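PDB 2XSG: CCMAN5 from Cellulosimicrobium cellulans, which hydrolyses alpha-mannosidic linkages as a family 92 glycoside hydrolase and probably uncaps mannose-6-phosphate on yeast-type glycans, with a bound calcium ion. Local coordinates for residues 307-318 and 667-675; 23-31 and 64-72. All blocks are in the same frame, centred on the assembly; numbering follows the deposited sequence.

Contact 1 of 2, residues 307-318 and 667-675; sequences LQRLFYTHLYRM and STMFVAAAV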
ATOM      1  N   LEU A 307      -0.475  21.382  -0.466  1.00  7.29           N
ATOM      2  CA  LEU A 307      -0.878  20.446  -1.491  1.00  6.57           C
ATOM      3  C   LEU A 307       0.366  19.821  -2.158  1.00  6.61           C
ATOM      4  O   LEU A 307       0.380  18.614  -2.464  1.00  6.23           O
ATOM      5  CB  LEU A 307      -1.797  21.126  -2.504  1.00  6.17           C
ATOM      6  CG  LEU A 307      -2.464  20.278  -3.572  1.00  6.45           C
ATOM      7  CD1 LEU A 307      -3.324  19.153  -2.952  1.00  4.64           C
ATOM      8  CD2 LEU A 307      -3.272  21.221  -4.481  1.00  4.40           C
ATOM      9  N   GLN A 308       1.414  20.618  -2.352  1.00  6.14           N
ATOM     10  CA  GLN A 308       2.674  20.086  -2.894  1.00  7.75           C
ATOM     11  C   GLN A 308       3.341  19.107  -1.896  1.00  7.41           C
ATOM     12  O   GLN A 308       3.875  18.058  -2.297  1.00  6.91           O
ATOM     13  CB  GLN A 308       3.608  21.241  -3.332  1.00  7.97           C
ATOM     14  CG  GLN A 308       5.077  20.917  -3.487  1.00 12.64           C
ATOM     15  CD  GLN A 308       5.774  21.718  -4.609  1.00 17.89           C
ATOM     16  OE1 GLN A 308       5.292  22.775  -5.042  1.00 21.22           O
ATOM     17  NE2 GLN A 308       6.900  21.205  -5.082  1.00 17.12           N
ATOM     18  N   ARG A 309       3.293  19.446  -0.606  1.00  7.00           N
ATOM     19  CA  ARG A 309       3.815  18.549   0.429  1.00  7.83           C
ATOM     20  C   ARG A 309       3.006  17.245   0.485  1.00  7.44           C
ATOM     21  O   ARG A 309       3.565  16.146   0.630  1.00  7.58           O
ATOM     22  CB  ARG A 309       3.802  19.239   1.788  1.00  7.75           C
ATOM     23  CG  ARG A 309       4.951  20.193   2.000  1.00 10.70           C
ATOM     24  CD  ARG A 309       4.573  21.267   2.999  1.00 14.19           C
ATOM     25  NE  ARG A 309       5.741  21.837   3.653  1.00 18.44           N
ATOM     26  CZ  ARG A 309       6.502  22.807   3.152  1.00 22.18           C
ATOM     27  NH1 ARG A 309       6.242  23.337   1.954  1.00 25.79           N
ATOM     28  NH2 ARG A 309       7.541  23.244   3.849  1.00 22.93           N
ATOM     29  N   LEU A 310       1.687  17.381   0.364  1.00  7.39           N
ATOM     30  CA  LEU A 310       0.790  16.238   0.334  1.00  6.95           C
ATOM     31  C   LEU A 310       1.124  15.355  -0.847  1.00  6.71           C
ATOM     32  O   LEU A 310       1.258  14.149  -0.685  1.00  7.42           O
ATOM     33  CB  LEU A 310      -0.664  16.669   0.227  1.00  6.96           C
ATOM     34  CG  LEU A 310      -1.500  16.710   1.478  1.00  7.38           C
ATOM     35  CD1 LEU A 310      -2.897  17.210   1.081  1.00  8.36           C
ATOM     36  CD2 LEU A 310      -1.563  15.335   2.196  1.00  6.47           C
ATOM     37  N   PHE A 311       1.285  15.946  -2.033  1.00  6.10           N
ATOM     38  CA  PHE A 311       1.715  15.159  -3.184  1.00  5.21           C
ATOM     39  C   PHE A 311       2.985  14.337  -2.907  1.00  5.13           C
ATOM     40  O   PHE A 311       2.991  13.111  -3.121  1.00  4.80           O
ATOM     41  CB  PHE A 311       1.906  16.029  -4.427  1.00  4.65           C
ATOM     42  CG  PHE A 311       2.340  15.263  -5.618  1.00  3.99           C
ATOM     43  CD1 PHE A 311       1.409  14.577  -6.394  1.00  4.38           C
ATOM     44  CD2 PHE A 311       3.688  15.174  -5.952  1.00  2.00           C
ATOM     45  CE1 PHE A 311       1.819  13.834  -7.479  1.00  2.98           C
ATOM     46  CE2 PHE A 311       4.102  14.422  -7.035  1.00  3.04           C
ATOM     47  CZ  PHE A 311       3.164  13.756  -7.806  1.00  4.18           C
ATOM     48  N   TYR A 312       4.054  15.001  -2.462  1.00  4.62           N
ATOM     49  CA  TYR A 312       5.343  14.321  -2.280  1.00  4.28           C
ATOM     50  C   TYR A 312       5.334  13.286  -1.143  1.00  4.25           C
ATOM     51  O   TYR A 312       6.027  12.266  -1.224  1.00  4.02           O
ATOM     52  CB  TYR A 312       6.537  15.297  -2.211  1.00  4.30           C
ATOM     53  CG  TYR A 312       6.881  15.822  -3.600  1.00  4.79           C
ATOM     54  CD1 TYR A 312       7.487  14.986  -4.562  1.00  4.94           C
ATOM     55  CD2 TYR A 312       6.567  17.120  -3.969  1.00  3.40           C
ATOM     56  CE1 TYR A 312       7.769  15.451  -5.837  1.00  2.64           C
ATOM     57  CE2 TYR A 312       6.845  17.600  -5.241  1.00  3.53           C
ATOM     58  CZ  TYR A 312       7.434  16.748  -6.178  1.00  3.02           C
ATOM     59  OH  TYR A 312       7.707  17.221  -7.431  1.00  2.10           O
ATOM     60  N   THR A 313       4.542  13.556  -0.111  1.00  3.99           N
ATOM     61  CA  THR A 313       4.333  12.618   0.979  1.00  3.87           C
ATOM     62  C   THR A 313       3.682  11.336   0.433  1.00  4.37           C
ATOM     63  O   THR A 313       4.104  10.224   0.767  1.00  3.58           O
ATOM     64  CB  THR A 313       3.463  13.239   2.098  1.00  4.61           C
ATOM     65  OG1 THR A 313       4.130  14.388   2.656  1.00  2.83           O
ATOM     66  CG2 THR A 313       3.168  12.206   3.202  1.00  3.47           C
ATOM     67  N   HIS A 314       2.667  11.495  -0.412  1.00  3.68           N
ATOM     68  CA  HIS A 314       1.983  10.331  -0.971  1.00  4.29           C
ATOM     69  C   HIS A 314       2.777   9.664  -2.098  1.00  4.18           C
ATOM     70  O   HIS A 314       2.689   8.434  -2.287  1.00  4.46           O
ATOM     71  CB  HIS A 314       0.539  10.654  -1.380  1.00  3.78           C
ATOM     72  CG  HIS A 314      -0.336  10.993  -0.212  1.00  4.89           C
ATOM     73  ND1 HIS A 314      -0.497  10.146   0.862  1.00  6.14           N
ATOM     74  CD2 HIS A 314      -1.073  12.094   0.064  1.00  2.94           C
ATOM     75  CE1 HIS A 314      -1.300  10.704   1.746  1.00  3.28           C
ATOM     76  NE2 HIS A 314      -1.675  11.880   1.280  1.00  4.88           N
ATOM     77  N   LEU A 315       3.572  10.442  -2.832  1.00  3.33           N
ATOM     78  CA  LEU A 315       4.514   9.811  -3.756  1.00  3.00           C
ATOM     79  C   LEU A 315       5.494   8.917  -2.962  1.00  3.01           C
ATOM     80  O   LEU A 315       5.779   7.762  -3.357  1.00  2.44           O
ATOM     81  CB  LEU A 315       5.265  10.846  -4.600  1.00  2.86           C
ATOM     82  CG  LEU A 315       6.076  10.368  -5.811  1.00  2.78           C
ATOM     83  CD1 LEU A 315       5.191   9.710  -6.889  1.00  4.34           C
ATOM     84  CD2 LEU A 315       6.891  11.503  -6.426  1.00  3.53           C
ATOM     85  N   TYR A 316       5.990   9.435  -1.836  1.00  2.52           N
ATOM     86  CA  TYR A 316       6.851   8.646  -0.945  1.00  2.15           C
ATOM     87  C   TYR A 316       6.163   7.319  -0.548  1.00  2.52           C
ATOM     88  O   TYR A 316       6.752   6.261  -0.637  1.00  2.00           O
ATOM     89  CB  TYR A 316       7.263   9.489   0.266  1.00  2.39           C
ATOM     90  CG  TYR A 316       7.820   8.727   1.452  1.00  2.59           C
ATOM     91  CD1 TYR A 316       9.175   8.379   1.521  1.00  3.52           C
ATOM     92  CD2 TYR A 316       6.998   8.372   2.515  1.00  2.02           C
ATOM     93  CE1 TYR A 316       9.687   7.672   2.628  1.00  4.17           C
ATOM     94  CE2 TYR A 316       7.496   7.670   3.611  1.00  4.06           C
ATOM     95  CZ  TYR A 316       8.839   7.326   3.666  1.00  3.51           C
ATOM     96  OH  TYR A 316       9.329   6.636   4.761  1.00  2.98           O
ATOM     97  N   ARG A 317       4.899   7.402  -0.151  1.00  2.89           N
ATOM     98  CA  ARG A 317       4.124   6.233   0.267  1.00  3.71           C
ATOM     99  C   ARG A 317       3.875   5.240  -0.878  1.00  4.08           C
ATOM    100  O   ARG A 317       3.712   4.043  -0.635  1.00  4.36           O
ATOM    101  CB  ARG A 317       2.780   6.677   0.843  1.00  3.59           C
ATOM    102  CG  ARG A 317       2.836   7.512   2.116  1.00  5.05           C
ATOM    103  CD  ARG A 317       3.463   6.732   3.247  1.00  6.68           C
ATOM    104  NE  ARG A 317       3.299   7.410   4.524  1.00  9.33           N
ATOM    105  CZ  ARG A 317       4.024   7.166   5.616  1.00  9.44           C
ATOM    106  NH1 ARG A 317       4.988   6.252   5.602  1.00  9.43           N
ATOM    107  NH2 ARG A 317       3.785   7.850   6.723  1.00 11.03           N
ATOM    108  N   MET A 318       3.832   5.739  -2.113  1.00  4.49           N
ATOM    109  CA  MET A 318       3.645   4.887  -3.294  1.00  6.35           C
ATOM    110  C   MET A 318       4.805   3.910  -3.558  1.00  6.45           C
ATOM    111  O   MET A 318       4.594   2.846  -4.141  1.00  7.33           O
ATOM    112  CB  MET A 318       3.359   5.732  -4.544  1.00  6.39           C
ATOM    113  CG  MET A 318       3.263   4.909  -5.839  1.00  7.93           C
ATOM    114  SD  MET A 318       3.028   5.971  -7.294  1.00 12.76           S
ATOM    115  CE  MET A 318       2.235   7.302  -6.499  1.00 11.46           C
ATOM    116  N   SER A 667      -2.558   6.510  -1.002  1.00  2.61           N
ATOM    117  CA  SER A 667      -1.493   7.445  -1.436  1.00  2.87           C
ATOM    118  C   SER A 667      -1.305   7.472  -2.952  1.00  3.32           C
ATOM    119  O   SER A 667      -1.179   8.550  -3.546  1.00  2.63           O
ATOM    120  CB  SER A 667      -0.151   7.105  -0.788  1.00  2.85           C
ATOM    121  OG  SER A 667      -0.215   7.221   0.622  1.00  3.38           O
ATOM    122  N   THR A 668      -1.265   6.278  -3.560  1.00  3.43           N
ATOM    123  CA  THR A 668      -1.110   6.127  -5.003  1.00  3.50           C
ATOM    124  C   THR A 668      -2.290   6.728  -5.776  1.00  3.24           C
ATOM    125  O   THR A 668      -2.094   7.380  -6.788  1.00  2.91           O
ATOM    126  CB  THR A 668      -0.917   4.654  -5.388  1.00  4.03           C
ATOM    127  OG1 THR A 668       0.168   4.106  -4.639  1.00  3.77           O
ATOM    128  CG2 THR A 668      -0.590   4.522  -6.850  1.00  4.58           C
ATOM    129  N   MET A 669      -3.513   6.530  -5.286  1.00  3.01           N
ATOM    130  CA  MET A 669      -4.665   7.219  -5.883  1.00  2.90           C
ATOM    131  C   MET A 669      -4.573   8.741  -5.784  1.00  2.84           C
ATOM    132  O   MET A 669      -5.006   9.456  -6.690  1.00  2.92           O
ATOM    133  CB  MET A 669      -5.982   6.701  -5.304  1.00  3.18           C
ATOM    134  CG  MET A 669      -6.171   5.201  -5.450  1.00  2.97           C
ATOM    135  SD  MET A 669      -6.008   4.526  -7.133  1.00  9.77           S
ATOM    136  CE  MET A 669      -4.371   3.807  -7.135  1.00  6.25           C
ATOM    137  N   PHE A 670      -4.012   9.247  -4.692  1.00  2.43           N
ATOM    138  CA  PHE A 670      -3.803  10.695  -4.577  1.00  2.90           C
ATOM    139  C   PHE A 670      -2.840  11.190  -5.654  1.00  3.20           C
ATOM    140  O   PHE A 670      -3.097  12.198  -6.313  1.00  3.61           O
ATOM    141  CB  PHE A 670      -3.276  11.084  -3.195  1.00  2.55           C
ATOM    142  CG  PHE A 670      -3.121  12.573  -3.011  1.00  2.98           C
ATOM    143  CD1 PHE A 670      -2.000  13.238  -3.516  1.00  2.07           C
ATOM    144  CD2 PHE A 670      -4.097  13.310  -2.350  1.00  2.00           C
ATOM    145  CE1 PHE A 670      -1.874  14.619  -3.368  1.00  3.54           C
ATOM    146  CE2 PHE A 670      -3.968  14.700  -2.201  1.00  3.20           C
ATOM    147  CZ  PHE A 670      -2.855  15.344  -2.697  1.00  2.00           C
ATOM    148  N   VAL A 671      -1.710  10.503  -5.806  1.00  3.30           N
ATOM    149  CA  VAL A 671      -0.772  10.856  -6.867  1.00  3.29           C
ATOM    150  C   VAL A 671      -1.481  10.873  -8.229  1.00  3.38           C
ATOM    151  O   VAL A 671      -1.316  11.812  -9.004  1.00  2.83           O
ATOM    152  CB  VAL A 671       0.406   9.888  -6.889  1.00  3.54           C
ATOM    153  CG1 VAL A 671       1.194  10.001  -8.227  1.00  3.81           C
ATOM    154  CG2 VAL A 671       1.319  10.161  -5.690  1.00  3.97           C
ATOM    155  N   ALA A 672      -2.256   9.823  -8.511  1.00  3.32           N
ATOM    156  CA  ALA A 672      -2.960   9.691  -9.794  1.00  3.04           C
ATOM    157  C   ALA A 672      -3.937  10.850 -10.031  1.00  3.00           C
ATOM    158  O   ALA A 672      -4.017  11.404 -11.147  1.00  2.82           O
ATOM    159  CB  ALA A 672      -3.696   8.350  -9.852  1.00  2.30           C
ATOM    160  N   ALA A 673      -4.676  11.212  -8.983  1.00  2.56           N
ATOM    161  CA  ALA A 673      -5.611  12.334  -9.060  1.00  3.21           C
ATOM    162  C   ALA A 673      -4.860  13.633  -9.363  1.00  3.54           C
ATOM    163  O   ALA A 673      -5.312  14.427 -10.197  1.00  3.54           O
ATOM    164  CB  ALA A 673      -6.401  12.457  -7.774  1.00  2.51           C
ATOM    165  N   ALA A 674      -3.699  13.806  -8.716  1.00  3.90           N
ATOM    166  CA  ALA A 674      -2.866  15.016  -8.864  1.00  4.16           C
ATOM    167  C   ALA A 674      -2.329  15.153 -10.272  1.00  3.84           C
ATOM    168  O   ALA A 674      -2.362  16.252 -10.836  1.00  4.49           O
ATOM    169  CB  ALA A 674      -1.720  15.028  -7.871  1.00  3.81           C
ATOM    170  N   VAL A 675      -1.833  14.050 -10.831  1.00  3.74           N
ATOM    171  CA  VAL A 675      -1.419  14.022 -12.242  1.00  3.68           C
ATOM    172  C   VAL A 675      -2.648  14.239 -13.134  1.00  3.86           C
ATOM    173  O   VAL A 675      -2.592  14.980 -14.130  1.00  3.55           O
ATOM    174  CB  VAL A 675      -0.710  12.696 -12.597  1.00  4.13           C
ATOM    175  CG1 VAL A 675      -0.432  12.573 -14.125  1.00  3.36           C
ATOM    176  CG2 VAL A 675       0.580  12.569 -11.809  1.00  3.00           C
TER
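Phe670 of helix 667-675 plugs into helix 307-318 as a knob into a hole formed by Leu307, Leu310, Phe311 and His314. Its CG lies anti to the backbone N (chi1 -177°), which sends the ring toward the N-terminal part of the other helix. His314 CD2 sits over one face of this ring, offset toward the rim and 3.7 Å from CG of Phe670. The two ring planes are 45° apart. Leu307 CD1 meets the ring at its edge, 3.8 Å from CZ of Phe670. Phe311 lies farther along, with its CD1 3.5 Å from CB of Ala674. Val671 CG1 also approaches that ring obliquely.

This is helix-helix packing inside the family 92 catalytic domain, of the six-hairpin clan, between helices far apart in the chain. They cross at -130°, and their axes come within 8.0 Å. At the other end, CG of Met318 rests against Thr668 OG1. The Thr668 hydroxyl bonds to Gly664 O, just before the helix begins.

One polar bond joins the helices: His314 ND1 and Ser667 OG are 2.9 Å apart, with the oxygen near the imidazole plane. Asn661 ND2 also bonds to Ser667 OG. The imidazole is therefore gripped at ND1 while CD2 packs on Phe670, a combination that is likely to fix its rotation within a buried, mostly apolar interface.

Contact 2 of 2, residues 23-31 and 64-72; sequences FGNDMPAAQ and HTNLDGVGG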
ATOM      1  N   PHE A  23      -6.168   6.419  11.598  1.00  4.25           N
ATOM      2  CA  PHE A  23      -6.306   7.405  10.508  1.00  4.39           C
ATOM      3  C   PHE A  23      -5.305   7.141   9.365  1.00  3.90           C
ATOM      4  O   PHE A  23      -4.666   8.061   8.843  1.00  3.24           O
ATOM      5  CB  PHE A  23      -6.203   8.855  11.028  1.00  4.52           C
ATOM      6  CG  PHE A  23      -7.273   9.230  12.036  1.00  5.21           C
ATOM      7  CD1 PHE A  23      -8.457   9.846  11.622  1.00  4.67           C
ATOM      8  CD2 PHE A  23      -7.088   8.977  13.399  1.00  5.14           C
ATOM      9  CE1 PHE A  23      -9.460  10.207  12.554  1.00  5.43           C
ATOM     10  CE2 PHE A  23      -8.070   9.319  14.341  1.00  5.72           C
ATOM     11  CZ  PHE A  23      -9.266   9.943  13.916  1.00  5.80           C
ATOM     12  N   GLY A  24      -5.167   5.872   8.983  1.00  3.38           N
ATOM     13  CA  GLY A  24      -4.293   5.527   7.870  1.00  3.08           C
ATOM     14  C   GLY A  24      -3.430   4.296   8.087  1.00  2.79           C
ATOM     15  O   GLY A  24      -3.153   3.572   7.140  1.00  2.55           O
ATOM     16  N   ASN A  25      -3.013   4.067   9.334  1.00  2.32           N
ATOM     17  CA  ASN A  25      -2.128   2.955   9.701  1.00  2.47           C
ATOM     18  C   ASN A  25      -0.794   2.943   8.964  1.00  2.41           C
ATOM     19  O   ASN A  25      -0.289   1.893   8.608  1.00  2.24           O
ATOM     20  CB  ASN A  25      -2.854   1.604   9.657  1.00  2.34           C
ATOM     21  CG  ASN A  25      -3.752   1.402  10.879  1.00  4.37           C
ATOM     22  OD1 ASN A  25      -3.270   1.388  12.015  1.00  3.15           O
ATOM     23  ND2 ASN A  25      -5.058   1.242  10.649  1.00  2.62           N
ATOM     24  N   ASP A  26      -0.245   4.135   8.730  1.00  3.08           N
ATOM     25  CA  ASP A  26       1.093   4.279   8.171  1.00  3.20           C
ATOM     26  C   ASP A  26       2.136   4.513   9.261  1.00  3.49           C
ATOM     27  O   ASP A  26       1.800   4.766  10.429  1.00  3.32           O
ATOM     28  CB  ASP A  26       1.118   5.414   7.147  1.00  3.76           C
ATOM     29  CG  ASP A  26       0.560   4.991   5.808  1.00  3.73           C
ATOM     30  OD1 ASP A  26       0.807   3.820   5.371  1.00  5.69           O
ATOM     31  OD2 ASP A  26      -0.131   5.819   5.194  1.00  2.99           O
ATOM     32  N   MET A  27       3.398   4.427   8.872  1.00  3.04           N
ATOM     33  CA  MET A  27       4.496   4.459   9.830  1.00  3.36           C
ATOM     34  C   MET A  27       5.467   5.615   9.560  1.00  3.63           C
ATOM     35  O   MET A  27       5.679   5.986   8.413  1.00  4.52           O
ATOM     36  CB  MET A  27       5.254   3.125   9.789  1.00  2.94           C
ATOM     37  CG  MET A  27       6.002   2.862   8.477  1.00  3.80           C
ATOM     38  SD  MET A  27       6.578   1.157   8.369  1.00  5.84           S
ATOM     39  CE  MET A  27       5.036   0.341   7.897  1.00  2.93           C
ATOM     40  N   PRO A  28       6.074   6.174  10.621  1.00  3.62           N
ATOM     41  CA  PRO A  28       7.150   7.136  10.408  1.00  3.20           C
ATOM     42  C   PRO A  28       8.521   6.454  10.210  1.00  3.38           C
ATOM     43  O   PRO A  28       9.539   7.134  10.125  1.00  3.24           O
ATOM     44  CB  PRO A  28       7.147   7.929  11.709  1.00  3.32           C
ATOM     45  CG  PRO A  28       6.789   6.889  12.742  1.00  3.78           C
ATOM     46  CD  PRO A  28       5.796   5.963  12.059  1.00  2.51           C
ATOM     47  N   ALA A  29       8.527   5.123  10.123  1.00  3.32           N
ATOM     48  CA  ALA A  29       9.763   4.313  10.046  1.00  3.06           C
ATOM     49  C   ALA A  29      10.798   4.788   9.032  1.00  3.21           C
ATOM     50  O   ALA A  29      10.453   5.202   7.909  1.00  3.57           O
ATOM     51  CB  ALA A  29       9.416   2.853   9.762  1.00  2.71           C
ATOM     52  N   ALA A  30      12.065   4.703   9.417  1.00  3.12           N
ATOM     53  CA  ALA A  30      13.150   4.961   8.473  1.00  3.69           C
ATOM     54  C   ALA A  30      13.174   3.830   7.442  1.00  3.98           C
ATOM     55  O   ALA A  30      13.234   2.649   7.803  1.00  3.39           O
ATOM     56  CB  ALA A  30      14.496   5.067   9.195  1.00  3.41           C
ATOM     57  N   GLN A  31      13.072   4.188   6.167  1.00  4.00           N
ATOM     58  CA  GLN A  31      13.078   3.179   5.113  1.00  5.14           C
ATOM     59  C   GLN A  31      13.560   3.714   3.772  1.00  5.00           C
ATOM     60  O   GLN A  31      13.380   4.899   3.471  1.00  5.19           O
ATOM     61  CB  GLN A  31      11.700   2.502   4.982  1.00  5.72           C
ATOM     62  CG  GLN A  31      10.498   3.440   4.841  1.00  6.87           C
ATOM     63  CD  GLN A  31       9.200   2.720   5.129  1.00 10.66           C
ATOM     64  OE1 GLN A  31       9.217   1.639   5.699  1.00 16.44           O
ATOM     65  NE2 GLN A  31       8.071   3.320   4.772  1.00 10.61           N
ATOM     66  N   HIS A  64      12.135  -3.776  13.019  1.00  3.07           N
ATOM     67  CA  HIS A  64      12.870  -3.699  11.755  1.00  2.46           C
ATOM     68  C   HIS A  64      12.090  -4.188  10.540  1.00  2.42           C
ATOM     69  O   HIS A  64      12.551  -4.027   9.405  1.00  2.17           O
ATOM     70  CB  HIS A  64      14.233  -4.408  11.875  1.00  2.14           C
ATOM     71  CG  HIS A  64      15.189  -3.683  12.768  1.00  2.88           C
ATOM     72  ND1 HIS A  64      15.040  -3.646  14.136  1.00  2.29           N
ATOM     73  CD2 HIS A  64      16.249  -2.890  12.482  1.00  2.40           C
ATOM     74  CE1 HIS A  64      15.993  -2.894  14.660  1.00  5.03           C
ATOM     75  NE2 HIS A  64      16.744  -2.432  13.677  1.00  5.14           N
ATOM     76  N   THR A  65      10.940  -4.817  10.784  1.00  2.31           N
ATOM     77  CA  THR A  65      10.076  -5.306   9.704  1.00  2.07           C
ATOM     78  C   THR A  65       8.689  -4.717   9.852  1.00  2.16           C
ATOM     79  O   THR A  65       8.257  -4.370  10.961  1.00  2.00           O
ATOM     80  CB  THR A  65       9.958  -6.868   9.659  1.00  2.04           C
ATOM     81  OG1 THR A  65       9.168  -7.331  10.767  1.00  2.00           O
ATOM     82  CG2 THR A  65      11.329  -7.527   9.692  1.00  2.00           C
ATOM     83  N   ASN A  66       7.983  -4.598   8.732  1.00  2.45           N
ATOM     84  CA  ASN A  66       6.662  -4.010   8.793  1.00  2.86           C
ATOM     85  C   ASN A  66       5.889  -4.097   7.485  1.00  3.05           C
ATOM     86  O   ASN A  66       6.428  -4.548   6.463  1.00  2.77           O
ATOM     87  CB  ASN A  66       6.779  -2.549   9.233  1.00  2.85           C
ATOM     88  CG  ASN A  66       5.827  -2.219  10.356  1.00  2.31           C
ATOM     89  OD1 ASN A  66       4.630  -2.527  10.278  1.00  2.00           O
ATOM     90  ND2 ASN A  66       6.350  -1.600  11.418  1.00  2.00           N
ATOM     91  N   LEU A  67       4.632  -3.655   7.553  1.00  3.19           N
ATOM     92  CA  LEU A  67       3.738  -3.559   6.405  1.00  3.42           C
ATOM     93  C   LEU A  67       3.026  -2.219   6.467  1.00  3.40           C
ATOM     94  O   LEU A  67       2.518  -1.826   7.518  1.00  4.34           O
ATOM     95  CB  LEU A  67       2.687  -4.674   6.445  1.00  2.94           C
ATOM     96  CG  LEU A  67       3.157  -6.114   6.288  1.00  3.22           C
ATOM     97  CD1 LEU A  67       1.971  -7.073   6.387  1.00  2.82           C
ATOM     98  CD2 LEU A  67       3.910  -6.294   4.972  1.00  3.25           C
ATOM     99  N   ASP A  68       2.946  -1.531   5.338  1.00  2.94           N
ATOM    100  CA  ASP A  68       2.370  -0.184   5.342  1.00  2.88           C
ATOM    101  C   ASP A  68       0.875  -0.205   5.153  1.00  2.92           C
ATOM    102  O   ASP A  68       0.372  -0.798   4.199  1.00  2.94           O
ATOM    103  CB  ASP A  68       3.006   0.682   4.263  1.00  2.03           C
ATOM    104  CG  ASP A  68       4.504   0.689   4.351  1.00  2.86           C
ATOM    105  OD1 ASP A  68       5.092  -0.365   4.035  1.00  5.76           O
ATOM    106  OD2 ASP A  68       5.097   1.730   4.728  1.00  2.15           O
ATOM    107  N   GLY A  69       0.172   0.429   6.083  1.00  3.13           N
ATOM    108  CA  GLY A  69      -1.248   0.700   5.941  1.00  3.16           C
ATOM    109  C   GLY A  69      -2.185  -0.482   5.955  1.00  3.37           C
ATOM    110  O   GLY A  69      -3.296  -0.388   5.440  1.00  3.76           O
ATOM    111  N   VAL A  70      -1.769  -1.596   6.550  1.00  2.82           N
ATOM    112  CA  VAL A  70      -2.617  -2.794   6.570  1.00  2.95           C
ATOM    113  C   VAL A  70      -3.534  -2.804   7.800  1.00  3.15           C
ATOM    114  O   VAL A  70      -3.338  -2.007   8.724  1.00  3.06           O
ATOM    115  CB  VAL A  70      -1.798  -4.090   6.454  1.00  2.55           C
ATOM    116  CG1 VAL A  70      -1.005  -4.083   5.147  1.00  2.08           C
ATOM    117  CG2 VAL A  70      -0.874  -4.259   7.642  1.00  2.01           C
ATOM    118  N   GLY A  71      -4.524  -3.697   7.799  1.00  3.52           N
ATOM    119  CA  GLY A  71      -5.528  -3.767   8.874  1.00  4.24           C
ATOM    120  C   GLY A  71      -5.153  -4.794   9.937  1.00  4.86           C
ATOM    121  O   GLY A  71      -3.961  -5.049  10.156  1.00  4.83           O
ATOM    122  N   GLY A  72      -6.161  -5.398  10.577  1.00  4.62           N
ATOM    123  CA  GLY A  72      -5.928  -6.313  11.706  1.00  5.07           C
ATOM    124  C   GLY A  72      -5.177  -5.586  12.819  1.00  5.33           C
ATOM    125  O   GLY A  72      -5.553  -4.462  13.212  1.00  5.53           O
TER
HETATM  126  O   HOH W   1       3.427   3.246   6.158  1.00  9.57           O
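Two irregular loops of the family 92 N-terminal domain meet here. Loop 23-31 precedes the strand at 40-44, and loop 64-72 follows the strand at 58-63. Met27 is the main apolar link. Its first torsion (chi1 67°) tucks CG in between the two backbone arms, and a bend at chi3 brings CE down between Asn66 and Asp68. CE of Met27 lies 3.6 Å from CB of Asn66 and 3.3 Å from Leu67 O. Met27 thus reaches across the carboxylate of Asp68 and meets Asn66 head-on.

Asn66 OD1 accepts from Leu67 N at 2.9 Å, in the carbonyl plane, and its ND2 bonds to Thr50 O. Cut back to an alanine, Asn66 would probably no longer serve Leu67 N or Thr50 O, and a gap would open beside the Met27 methyl.

Asp68 is held from several sides. OD1 forms a salt bridge with Lys38, and OD2 receives a weak bond from Gln31 NE2. Gly69 N gives another weak bond to Asn25 O, at 3.0 Å. Asn25 ND2 and Asp26 OD2 turn to Asp660 and Asn661, near the calcium ligand Asp662 in sequence.

Asp26 OD1 and Asp68 OD2 are 4.8 Å apart, and a water joins them. It donates to both carboxylates, 2.8 Å from Asp26 OD1 and 2.7 Å from Asp68 OD2, and accepts from Met27 N.

The centres of contact 1 and contact 2 are about 17 Å apart, and the two touch directly. Arg317 of helix 307-318 probably donates from NH1 to Met27 O, 2.9 Å away. Tyr316 OH packs on CG of Gln31 at 3.4 Å. Asn661 also ties the pair, since its ND2 bonds to both Ser667 OG and Asp26 OD2. Through these contacts the N-terminal-domain loop 23-31 is tied to the catalytic-domain helices of contact 1. The calcium, held by Asn588, Glu589 and Asp662, lies about 12 Å from the Ser667 side chain and about 9 Å from Gly69. A bound B3P molecule, probably from the crystallisation liquor, hydrogen-bonds to Gly71 N beside contact 2.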